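Local coordinates for tryptophan halogenase superfamily (Brevundimonas sp. BAL3, PDB 6FRL), which probably halogenates aromatic substrates with the help of reduced flavin, as a flavin-dependent halogenase that prefers bromination over chlorination, at residues Ile114-Arg125 / Tyr460-Met471; Asp128-Leu137 / Leu480-Ala488. All coordinates share one frame; numbering follows the deposited sequence.

Contact 1: residues Ile114-Arg125 / Tyr460-Met471; sequences IGFHHYWLKQRR and YPDHHDPAVDAM
Val-468 packs on the Tyr-119 ring and His-464 lies against Lys-122 where helix 116-125 of this flavin-dependent halogenase packs against the loop joining helices 447-456 and 473-492. The loop's type I turn, Asp-465 to Val-468, carries an Asx turn in which Asp-465 OD1 accepts from Ala-467 N. CH-pi contacts pack against the rings: Val-468 CG2 stands 3.9 Å from the centroid of the Tyr-119 ring, over its face, while CG1 of the same valine leans on Tyr-119 CD1. Asp-465 CB sits likewise over the centre of the His-118 imidazole, whose opposite face meets His-117 NE2. Apolar contacts extend this surface: Ile-114 CD1 reaches Ala-467 CB, and Leu-121 splits its methyls, CD1 on Pro-461 CG and CD2 on Tyr-460 CD1. Tyr-460 gives one face to the Arg-124 guanidinium in an off-centre cation-pi contact (CZ to ring centroid 4.2 Å) and meets Trp-120 obliquely, planes 48° apart; its hydroxyl bonds to Asp-455. Among polar contacts, the poorly ordered Arg-125 donates from NH2 to the backbone Asp-462 O at 2.9 Å. Asp-469 OD2 forms a salt bridge with Arg-10 of the second subunit, so the loop also lies at the interface between the two chains. With CG between the backbone N and carbonyl carbon (chi1 61°), His-464 turns one ring face to Lys-122 CB in a CH-pi contact. Asp-469 OD1 takes two donors: Lys-122 NZ in a salt bridge at 3.0 Å on its anti side, and His-464 NE2 at 2.8 Å from above the carboxylate plane.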
loop_
_atom_site.group_PDB
_atom_site.type_symbol
_atom_site.label_atom_id
_atom_site.label_comp_id
_atom_site.label_asym_id
_atom_site.label_seq_id
_atom_site.Cartn_x
_atom_site.Cartn_y
_atom_site.Cartn_z
ATOM N N ILE B 114 13.160 -3.831 -12.405
ATOM C CA ILE B 114 13.867 -4.802 -11.600
ATOM C C ILE B 114 14.652 -4.040 -10.539
ATOM O O ILE B 114 15.225 -2.978 -10.790
ATOM C CB ILE B 114 14.775 -5.694 -12.480
ATOM C CG1 ILE B 114 13.899 -6.517 -13.435
ATOM C CG2 ILE B 114 15.628 -6.637 -11.632
ATOM C CD1 ILE B 114 14.626 -7.041 -14.649
ATOM N N GLY B 115 14.640 -4.584 -9.337
ATOM C CA GLY B 115 15.263 -3.957 -8.203
ATOM C C GLY B 115 16.776 -4.017 -8.329
ATOM O O GLY B 115 17.356 -5.053 -8.719
ATOM N N PHE B 116 17.413 -2.916 -7.945
ATOM C CA PHE B 116 18.857 -2.836 -7.997
ATOM C C PHE B 116 19.591 -4.038 -7.394
ATOM O O PHE B 116 20.568 -4.515 -7.973
ATOM C CB PHE B 116 19.336 -1.572 -7.292
ATOM C CG PHE B 116 20.831 -1.468 -7.230
ATOM C CD1 PHE B 116 21.554 -1.179 -8.365
ATOM C CD2 PHE B 116 21.498 -1.654 -6.033
ATOM C CE1 PHE B 116 22.925 -1.101 -8.307
ATOM C CE2 PHE B 116 22.864 -1.561 -5.968
ATOM C CZ PHE B 116 23.584 -1.304 -7.111
ATOM N N HIS B 117 19.151 -4.493 -6.216
ATOM C CA HIS B 117 19.854 -5.550 -5.497
ATOM C C HIS B 117 20.108 -6.839 -6.325
ATOM O O HIS B 117 21.117 -7.517 -6.089
ATOM C CB HIS B 117 19.181 -5.858 -4.168
ATOM C CG HIS B 117 17.813 -6.459 -4.281
ATOM N ND1 HIS B 117 16.672 -5.698 -4.424
ATOM C CD2 HIS B 117 17.398 -7.748 -4.202
ATOM C CE1 HIS B 117 15.614 -6.489 -4.433
ATOM N NE2 HIS B 117 16.029 -7.742 -4.325
ATOM N N HIS B 118 19.241 -7.132 -7.301
ATOM C CA HIS B 118 19.421 -8.287 -8.216
ATOM C C HIS B 118 20.652 -8.133 -9.116
ATOM O O HIS B 118 21.456 -9.037 -9.211
ATOM C CB HIS B 118 18.173 -8.525 -9.086
ATOM C CG HIS B 118 16.950 -8.870 -8.292
ATOM N ND1 HIS B 118 16.888 -9.984 -7.480
ATOM C CD2 HIS B 118 15.762 -8.240 -8.157
ATOM C CE1 HIS B 118 15.704 -10.043 -6.906
ATOM N NE2 HIS B 118 15.009 -8.985 -7.285
ATOM N N TYR B 119 20.813 -6.965 -9.723
ATOM C CA TYR B 119 22.000 -6.678 -10.504
ATOM C C TYR B 119 23.266 -6.740 -9.605
ATOM O O TYR B 119 24.280 -7.349 -9.981
ATOM C CB TYR B 119 21.875 -5.318 -11.181
ATOM C CG TYR B 119 20.746 -5.212 -12.180
ATOM C CD1 TYR B 119 20.904 -5.610 -13.507
ATOM C CD2 TYR B 119 19.506 -4.687 -11.798
ATOM C CE1 TYR B 119 19.848 -5.504 -14.424
ATOM C CE2 TYR B 119 18.438 -4.565 -12.699
ATOM C CZ TYR B 119 18.611 -4.968 -14.007
ATOM O OH TYR B 119 17.540 -4.847 -14.871
ATOM N N TRP B 120 23.190 -6.150 -8.399
ATOM C CA TRP B 120 24.283 -6.222 -7.429
ATOM C C TRP B 120 24.634 -7.667 -7.076
ATOM O O TRP B 120 25.815 -8.017 -6.960
ATOM C CB TRP B 120 23.944 -5.456 -6.152
ATOM C CG TRP B 120 25.047 -5.468 -5.142
ATOM C CD1 TRP B 120 26.181 -4.706 -5.147
ATOM C CD2 TRP B 120 25.134 -6.307 -3.996
ATOM N NE1 TRP B 120 26.966 -5.008 -4.054
ATOM C CE2 TRP B 120 26.345 -5.990 -3.331
ATOM C CE3 TRP B 120 24.303 -7.288 -3.458
ATOM C CZ2 TRP B 120 26.755 -6.640 -2.147
ATOM C CZ3 TRP B 120 24.707 -7.945 -2.280
ATOM C CH2 TRP B 120 25.924 -7.612 -1.640
ATOM N N LEU B 121 23.627 -8.510 -6.893
ATOM C CA LEU B 121 23.895 -9.926 -6.618
ATOM C C LEU B 121 24.572 -10.676 -7.772
ATOM O O LEU B 121 25.497 -11.446 -7.527
ATOM C CB LEU B 121 22.629 -10.668 -6.178
ATOM C CG LEU B 121 22.207 -10.300 -4.757
ATOM C CD1 LEU B 121 20.727 -10.562 -4.512
ATOM C CD2 LEU B 121 23.090 -11.047 -3.763
ATOM N N LYS B 122 24.120 -10.452 -9.003
ATOM C CA LYS B 122 24.780 -11.018 -10.184
ATOM C C LYS B 122 26.272 -10.702 -10.184
ATOM O O LYS B 122 27.113 -11.597 -10.317
ATOM C CB LYS B 122 24.163 -10.503 -11.501
ATOM C CG LYS B 122 24.998 -10.894 -12.719
ATOM C CD LYS B 122 24.261 -10.542 -14.023
ATOM C CE LYS B 122 25.002 -11.025 -15.243
ATOM N NZ LYS B 122 25.251 -12.490 -15.113
ATOM N N GLN B 123 26.594 -9.429 -10.014
ATOM C CA GLN B 123 27.999 -8.985 -10.013
ATOM C C GLN B 123 28.754 -9.559 -8.826
ATOM O O GLN B 123 29.911 -9.950 -8.938
ATOM C CB GLN B 123 28.098 -7.455 -10.049
ATOM C CG GLN B 123 29.447 -6.900 -10.516
ATOM C CD GLN B 123 29.800 -7.246 -11.971
ATOM O OE1 GLN B 123 28.936 -7.417 -12.840
ATOM N NE2 GLN B 123 31.088 -7.382 -12.222
ATOM N N ARG B 124 28.092 -9.634 -7.686
ATOM C CA ARG B 124 28.696 -10.251 -6.516
ATOM C C ARG B 124 29.025 -11.719 -6.779
ATOM O O ARG B 124 30.014 -12.218 -6.264
ATOM C CB ARG B 124 27.774 -10.123 -5.297
ATOM C CG ARG B 124 28.345 -10.725 -4.045
ATOM C CD ARG B 124 27.380 -10.602 -2.895
ATOM N NE ARG B 124 27.984 -11.099 -1.653
ATOM C CZ ARG B 124 27.822 -12.323 -1.150
ATOM N NH1 ARG B 124 26.968 -13.210 -1.691
ATOM N NH2 ARG B 124 28.455 -12.630 -0.030
ATOM N N ARG B 125 28.178 -12.389 -7.562
ATOM C CA ARG B 125 28.375 -13.792 -7.933
ATOM C C ARG B 125 29.656 -13.918 -8.772
ATOM O O ARG B 125 30.463 -14.820 -8.550
ATOM C CB ARG B 125 27.141 -14.300 -8.699
ATOM C CG ARG B 125 27.006 -15.792 -8.899
ATOM C CD ARG B 125 25.981 -16.125 -9.984
ATOM N NE ARG B 125 24.609 -16.055 -9.463
ATOM C CZ ARG B 125 24.013 -17.004 -8.729
ATOM N NH1 ARG B 125 24.656 -18.122 -8.368
ATOM N NH2 ARG B 125 22.754 -16.828 -8.327
ATOM N N TYR B 460 21.680 -13.756 1.818
ATOM C CA TYR B 460 21.409 -13.431 0.417
ATOM C C TYR B 460 20.697 -14.570 -0.285
ATOM O O TYR B 460 20.901 -15.707 0.082
ATOM C CB TYR B 460 22.728 -13.178 -0.310
ATOM C CG TYR B 460 23.569 -12.098 0.316
ATOM C CD1 TYR B 460 23.198 -10.754 0.192
ATOM C CD2 TYR B 460 24.716 -12.400 1.041
ATOM C CE1 TYR B 460 23.947 -9.737 0.758
ATOM C CE2 TYR B 460 25.479 -11.383 1.615
ATOM C CZ TYR B 460 25.078 -10.047 1.458
ATOM O OH TYR B 460 25.796 -9.017 2.008
ATOM N N PRO B 461 19.889 -14.280 -1.320
ATOM C CA PRO B 461 19.181 -15.327 -2.041
ATOM C C PRO B 461 20.072 -16.207 -2.882
ATOM O O PRO B 461 21.139 -15.765 -3.282
ATOM C CB PRO B 461 18.222 -14.565 -2.968
ATOM C CG PRO B 461 18.587 -13.137 -2.902
ATOM C CD PRO B 461 19.409 -12.933 -1.670
ATOM N N ASP B 462 19.595 -17.417 -3.178
ATOM C CA ASP B 462 20.348 -18.419 -3.967
ATOM C C ASP B 462 20.348 -17.943 -5.409
ATOM O O ASP B 462 21.416 -17.828 -6.011
ATOM C CB ASP B 462 19.740 -19.855 -3.911
ATOM C CG ASP B 462 18.642 -20.029 -2.812
ATOM O OD1 ASP B 462 18.943 -19.715 -1.642
ATOM O OD2 ASP B 462 17.502 -20.480 -3.134
ATOM N N HIS B 463 19.155 -17.668 -5.947
ATOM C CA HIS B 463 19.040 -17.021 -7.259
ATOM C C HIS B 463 18.307 -15.676 -7.253
ATOM O O HIS B 463 17.195 -15.490 -6.680
ATOM C CB HIS B 463 18.499 -17.903 -8.395
ATOM C CG HIS B 463 19.169 -17.626 -9.713
ATOM N ND1 HIS B 463 18.675 -16.732 -10.642
ATOM C CD2 HIS B 463 20.326 -18.107 -10.236
ATOM C CE1 HIS B 463 19.485 -16.693 -11.688
ATOM N NE2 HIS B 463 20.497 -17.511 -11.462
ATOM N N HIS B 464 18.991 -14.715 -7.873
ATOM C CA HIS B 464 18.431 -13.410 -8.306
ATOM C C HIS B 464 17.450 -13.564 -9.513
ATOM O O HIS B 464 17.242 -14.664 -10.031
ATOM C CB HIS B 464 19.583 -12.410 -8.616
ATOM C CG HIS B 464 20.512 -12.842 -9.717
ATOM N ND1 HIS B 464 21.777 -13.335 -9.479
ATOM C CD2 HIS B 464 20.357 -12.838 -11.063
ATOM C CE1 HIS B 464 22.356 -13.630 -10.632
ATOM N NE2 HIS B 464 21.518 -13.330 -11.610
ATOM N N ASP B 465 16.865 -12.452 -9.950
ATOM C CA ASP B 465 15.879 -12.393 -11.053
ATOM C C ASP B 465 16.576 -12.696 -12.407
ATOM O O ASP B 465 17.493 -11.978 -12.761
ATOM C CB ASP B 465 15.252 -10.982 -11.037
ATOM C CG ASP B 465 14.107 -10.804 -12.001
ATOM O OD1 ASP B 465 14.097 -11.382 -13.105
ATOM O OD2 ASP B 465 13.193 -10.031 -11.649
ATOM N N PRO B 466 16.136 -13.731 -13.177
ATOM C CA PRO B 466 16.905 -14.155 -14.388
ATOM C C PRO B 466 16.846 -13.241 -15.613
ATOM O O PRO B 466 17.524 -13.526 -16.596
ATOM C CB PRO B 466 16.301 -15.508 -14.753
ATOM C CG PRO B 466 14.902 -15.407 -14.265
ATOM C CD PRO B 466 14.892 -14.512 -13.042
ATOM N N ALA B 467 16.043 -12.173 -15.583
ATOM C CA ALA B 467 16.081 -11.160 -16.660
ATOM C C ALA B 467 17.378 -10.333 -16.602
ATOM O O ALA B 467 17.795 -9.726 -17.592
ATOM C CB ALA B 467 14.852 -10.264 -16.583
ATOM N N VAL B 468 17.986 -10.352 -15.422
ATOM C CA VAL B 468 19.231 -9.666 -15.108
ATOM C C VAL B 468 20.444 -10.312 -15.758
ATOM O O VAL B 468 21.362 -9.612 -16.123
ATOM C CB VAL B 468 19.420 -9.610 -13.567
ATOM C CG1 VAL B 468 20.793 -9.127 -13.159
ATOM C CG2 VAL B 468 18.358 -8.711 -12.949
ATOM N N ASP B 469 20.459 -11.644 -15.884
ATOM C CA ASP B 469 21.561 -12.393 -16.567
ATOM C C ASP B 469 21.633 -12.171 -18.091
ATOM O O ASP B 469 22.597 -12.580 -18.713
ATOM C CB ASP B 469 21.459 -13.883 -16.280
ATOM C CG ASP B 469 21.668 -14.213 -14.804
ATOM O OD1 ASP B 469 22.623 -13.716 -14.175
ATOM O OD2 ASP B 469 20.870 -15.004 -14.265
ATOM N N ALA B 470 20.619 -11.531 -18.681
ATOM C CA ALA B 470 20.675 -10.968 -20.049
ATOM C C ALA B 470 21.768 -9.874 -20.260
ATOM O O ALA B 470 22.200 -9.621 -21.391
ATOM C CB ALA B 470 19.299 -10.414 -20.447
ATOM N N MET B 471 22.190 -9.216 -19.185
ATOM C CA MET B 471 23.175 -8.124 -19.230
ATOM C C MET B 471 24.627 -8.648 -19.265
ATOM O O MET B 471 24.955 -9.684 -18.671
ATOM C CB MET B 471 22.950 -7.201 -18.016
ATOM C CG MET B 471 23.546 -5.804 -18.092
ATOM S SD MET B 471 22.523 -4.572 -17.208
ATOM C CE MET B 471 23.753 -3.637 -16.299
#

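Contact 2: residues Asp128-Leu137 / Leu480-Ala488; sequences DAAPLAAYSL and LAEMRANIA
Tyr-135 and Arg-484 make the direct hydrogen bond between the loop 128-137 and helix 473-492: Arg-484 NH1 donates to Tyr-135 OH at 2.9 Å, bent to 135° at the hydrogen, with ring and guanidinium planes 77° apart. The arginine gets there by a bend at chi3 (70°), which folds its end back so that one guanidinium face lies over Ala-481 CA; its CD rests on Ala-130 CB. Asp-128 OD2 stays 4.1 Å from Arg-484 NH1, well out of the guanidinium plane, so it offers only charge. The other oxygen of Asp-128, OD1, accepts from Ala-130 N at 2.9 Å, closing an Asx turn. A water links the backbones, donating to Ala-134 O at 2.9 Å and to Arg-484 O at 2.6 Å, a helix carbonyl that also accepts from Ala-488 N. Ser-136, the N-cap of helix 137-143, turns its OG to Ala-139 N. Apolar contacts fill in around these bonds: the Tyr-135 ring presents its edge to Met-483 CB, and CE2 lies 3.8 Å from Leu-480 CG, while Ile-487 CD1 presses on Tyr-135 C at 3.4 Å. A phenylalanine in place of Tyr-135 would probably keep much of the ring packing but leave Arg-484 NH1 without its hydroxyl acceptor, its guanidinium freer to turn. Ala-134 of the 3-10 turn 132-134 meets helix 473-492, and Leu-132 of the same turn touches helices 116-125 and 447-456; Leu-137 begins helix 137-143 against Leu-490 and Val-491 of helix 473-492.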
loop_
_atom_site.group_PDB
_atom_site.type_symbol
_atom_site.label_atom_id
_atom_site.label_comp_id
_atom_site.label_asym_id
_atom_site.label_seq_id
_atom_site.Cartn_x
_atom_site.Cartn_y
_atom_site.Cartn_z
ATOM N N ASP B 128 33.303 -9.487 -7.908
ATOM C CA ASP B 128 33.244 -8.142 -7.273
ATOM C C ASP B 128 32.856 -8.180 -5.764
ATOM O O ASP B 128 31.848 -8.800 -5.376
ATOM C CB ASP B 128 32.220 -7.274 -8.016
ATOM C CG ASP B 128 32.309 -5.807 -7.662
ATOM O OD1 ASP B 128 32.768 -5.461 -6.554
ATOM O OD2 ASP B 128 31.924 -4.993 -8.530
ATOM N N ALA B 129 33.638 -7.486 -4.934
ATOM C CA ALA B 129 33.454 -7.495 -3.469
ATOM C C ALA B 129 32.901 -6.174 -2.844
ATOM O O ALA B 129 32.905 -6.030 -1.608
ATOM C CB ALA B 129 34.777 -7.880 -2.811
ATOM N N ALA B 130 32.424 -5.241 -3.689
ATOM C CA ALA B 130 31.909 -3.941 -3.215
ATOM C C ALA B 130 30.628 -4.079 -2.378
ATOM O O ALA B 130 29.633 -4.613 -2.873
ATOM C CB ALA B 130 31.645 -2.998 -4.376
ATOM N N PRO B 131 30.640 -3.562 -1.128
ATOM C CA PRO B 131 29.464 -3.727 -0.283
ATOM C C PRO B 131 28.232 -3.078 -0.910
ATOM O O PRO B 131 28.343 -2.109 -1.671
ATOM C CB PRO B 131 29.830 -2.969 1.000
ATOM C CG PRO B 131 31.286 -2.630 0.907
ATOM C CD PRO B 131 31.616 -2.614 -0.551
ATOM N N LEU B 132 27.058 -3.614 -0.605
ATOM C CA LEU B 132 25.823 -3.003 -1.072
ATOM C C LEU B 132 25.702 -1.508 -0.622
ATOM O O LEU B 132 25.168 -0.674 -1.378
ATOM C CB LEU B 132 24.635 -3.824 -0.597
ATOM C CG LEU B 132 23.251 -3.300 -0.961
ATOM C CD1 LEU B 132 22.947 -3.544 -2.425
ATOM C CD2 LEU B 132 22.242 -3.961 -0.051
ATOM N N ALA B 133 26.214 -1.192 0.572
ATOM C CA ALA B 133 26.255 0.181 1.112
ATOM C C ALA B 133 27.013 1.242 0.277
ATOM O O ALA B 133 26.747 2.443 0.401
ATOM C CB ALA B 133 26.820 0.149 2.529
ATOM N N ALA B 134 27.954 0.811 -0.564
ATOM C CA ALA B 134 28.582 1.745 -1.482
ATOM C C ALA B 134 27.614 2.353 -2.474
ATOM O O ALA B 134 27.983 3.299 -3.148
ATOM C CB ALA B 134 29.718 1.090 -2.231
ATOM N N TYR B 135 26.405 1.819 -2.581
ATOM C CA TYR B 135 25.403 2.355 -3.504
ATOM C C TYR B 135 24.277 3.123 -2.840
ATOM O O TYR B 135 23.288 3.402 -3.496
ATOM C CB TYR B 135 24.820 1.245 -4.367
ATOM C CG TYR B 135 25.867 0.468 -5.098
ATOM C CD1 TYR B 135 26.456 -0.646 -4.511
ATOM C CD2 TYR B 135 26.272 0.827 -6.384
ATOM C CE1 TYR B 135 27.442 -1.363 -5.162
ATOM C CE2 TYR B 135 27.264 0.103 -7.054
ATOM C CZ TYR B 135 27.828 -0.995 -6.431
ATOM O OH TYR B 135 28.781 -1.727 -7.077
ATOM N N SER B 136 24.438 3.467 -1.555
ATOM C CA SER B 136 23.524 4.353 -0.808
ATOM C C SER B 136 24.239 5.621 -0.381
ATOM O O SER B 136 25.187 5.568 0.417
ATOM C CB SER B 136 23.025 3.666 0.472
ATOM O OG SER B 136 22.325 4.585 1.315
ATOM N N LEU B 137 23.768 6.757 -0.874
ATOM C CA LEU B 137 24.329 8.052 -0.520
ATOM C C LEU B 137 24.163 8.309 0.964
ATOM O O LEU B 137 25.089 8.783 1.632
ATOM C CB LEU B 137 23.688 9.157 -1.346
ATOM C CG LEU B 137 23.997 10.609 -1.015
ATOM C CD1 LEU B 137 25.498 10.845 -1.022
ATOM C CD2 LEU B 137 23.298 11.532 -2.006
ATOM N N LEU B 480 28.077 -0.090 -12.529
ATOM C CA LEU B 480 28.171 -0.118 -11.079
ATOM C C LEU B 480 29.359 0.695 -10.531
ATOM O O LEU B 480 29.225 1.325 -9.502
ATOM C CB LEU B 480 28.202 -1.568 -10.563
ATOM C CG LEU B 480 26.805 -2.085 -10.134
ATOM C CD1 LEU B 480 25.744 -2.015 -11.238
ATOM C CD2 LEU B 480 26.856 -3.501 -9.624
ATOM N N ALA B 481 30.506 0.668 -11.206
ATOM C CA ALA B 481 31.671 1.458 -10.765
ATOM C C ALA B 481 31.420 2.960 -10.916
ATOM O O ALA B 481 31.855 3.735 -10.079
ATOM C CB ALA B 481 32.962 1.020 -11.478
ATOM N N GLU B 482 30.704 3.352 -11.963
ATOM C CA GLU B 482 30.249 4.750 -12.131
ATOM C C GLU B 482 29.323 5.249 -10.995
ATOM O O GLU B 482 29.503 6.357 -10.488
ATOM C CB GLU B 482 29.576 4.890 -13.508
ATOM C CG GLU B 482 28.990 6.246 -13.898
ATOM C CD GLU B 482 28.478 6.258 -15.361
ATOM O OE1 GLU B 482 28.832 5.339 -16.144
ATOM O OE2 GLU B 482 27.710 7.182 -15.752
ATOM N N MET B 483 28.331 4.433 -10.612
ATOM C CA MET B 483 27.440 4.728 -9.481
ATOM C C MET B 483 28.263 4.878 -8.210
ATOM O O MET B 483 28.149 5.865 -7.512
ATOM C CB MET B 483 26.426 3.608 -9.274
ATOM C CG MET B 483 25.242 3.669 -10.220
ATOM S SD MET B 483 23.907 2.504 -9.832
ATOM C CE MET B 483 24.403 1.073 -10.764
ATOM N N ARG B 484 29.086 3.875 -7.940
ATOM C CA ARG B 484 29.931 3.765 -6.760
ATOM C C ARG B 484 30.813 5.009 -6.596
ATOM O O ARG B 484 30.964 5.547 -5.507
ATOM C CB ARG B 484 30.755 2.467 -6.910
ATOM C CG ARG B 484 31.534 1.983 -5.717
ATOM C CD ARG B 484 31.825 0.480 -5.785
ATOM N NE ARG B 484 32.799 0.095 -6.821
ATOM C CZ ARG B 484 32.537 -0.583 -7.941
ATOM N NH1 ARG B 484 31.298 -0.962 -8.284
ATOM N NH2 ARG B 484 33.541 -0.843 -8.773
ATOM N N ALA B 485 31.335 5.488 -7.713
ATOM C CA ALA B 485 32.142 6.701 -7.763
ATOM C C ALA B 485 31.314 7.990 -7.610
ATOM O O ALA B 485 31.743 8.875 -6.881
ATOM C CB ALA B 485 32.946 6.738 -9.056
ATOM N N ASN B 486 30.163 8.112 -8.281
ATOM C CA ASN B 486 29.306 9.315 -8.140
ATOM C C ASN B 486 29.003 9.608 -6.659
ATOM O O ASN B 486 29.106 10.741 -6.180
ATOM C CB ASN B 486 27.962 9.173 -8.886
ATOM C CG ASN B 486 28.106 9.209 -10.414
ATOM O OD1 ASN B 486 29.064 9.765 -10.956
ATOM N ND2 ASN B 486 27.143 8.595 -11.120
ATOM N N ILE B 487 28.623 8.558 -5.943
ATOM C CA ILE B 487 28.372 8.660 -4.499
ATOM C C ILE B 487 29.637 9.043 -3.709
ATOM O O ILE B 487 29.589 9.938 -2.872
ATOM C CB ILE B 487 27.706 7.368 -3.935
ATOM C CG1 ILE B 487 26.254 7.325 -4.380
ATOM C CG2 ILE B 487 27.792 7.318 -2.406
ATOM C CD1 ILE B 487 25.562 6.018 -4.087
ATOM N N ALA B 488 30.749 8.354 -3.964
ATOM C CA ALA B 488 31.975 8.540 -3.153
ATOM C C ALA B 488 32.483 9.980 -3.309
ATOM O O ALA B 488 32.790 10.605 -2.320
ATOM C CB ALA B 488 33.031 7.515 -3.520
HETATM O O HOH W 1 30.454 4.849 -3.103
#

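How the contacts relate
From the N terminus the chain first lays down strands of both main sheets, then helix 116-125, the loop 128-137 and helix 137-143, and completes the sheets before 460-471 and 480-488 return in the same order. Contact 1 closes a loop of 334 residues and contact 2 one of 342; their segments alternate, so the loops cross. Their centres are about 16 Å apart. Trp-120 bridges them, its NE1 probably hydrogen-bonded to Ala-130 O at 2.9 Å, and Phe-116 CZ meets Tyr-135 CD2 at 3.5 Å. Together they bind the 116-137 region to the loop 460-471 and helix 473-492.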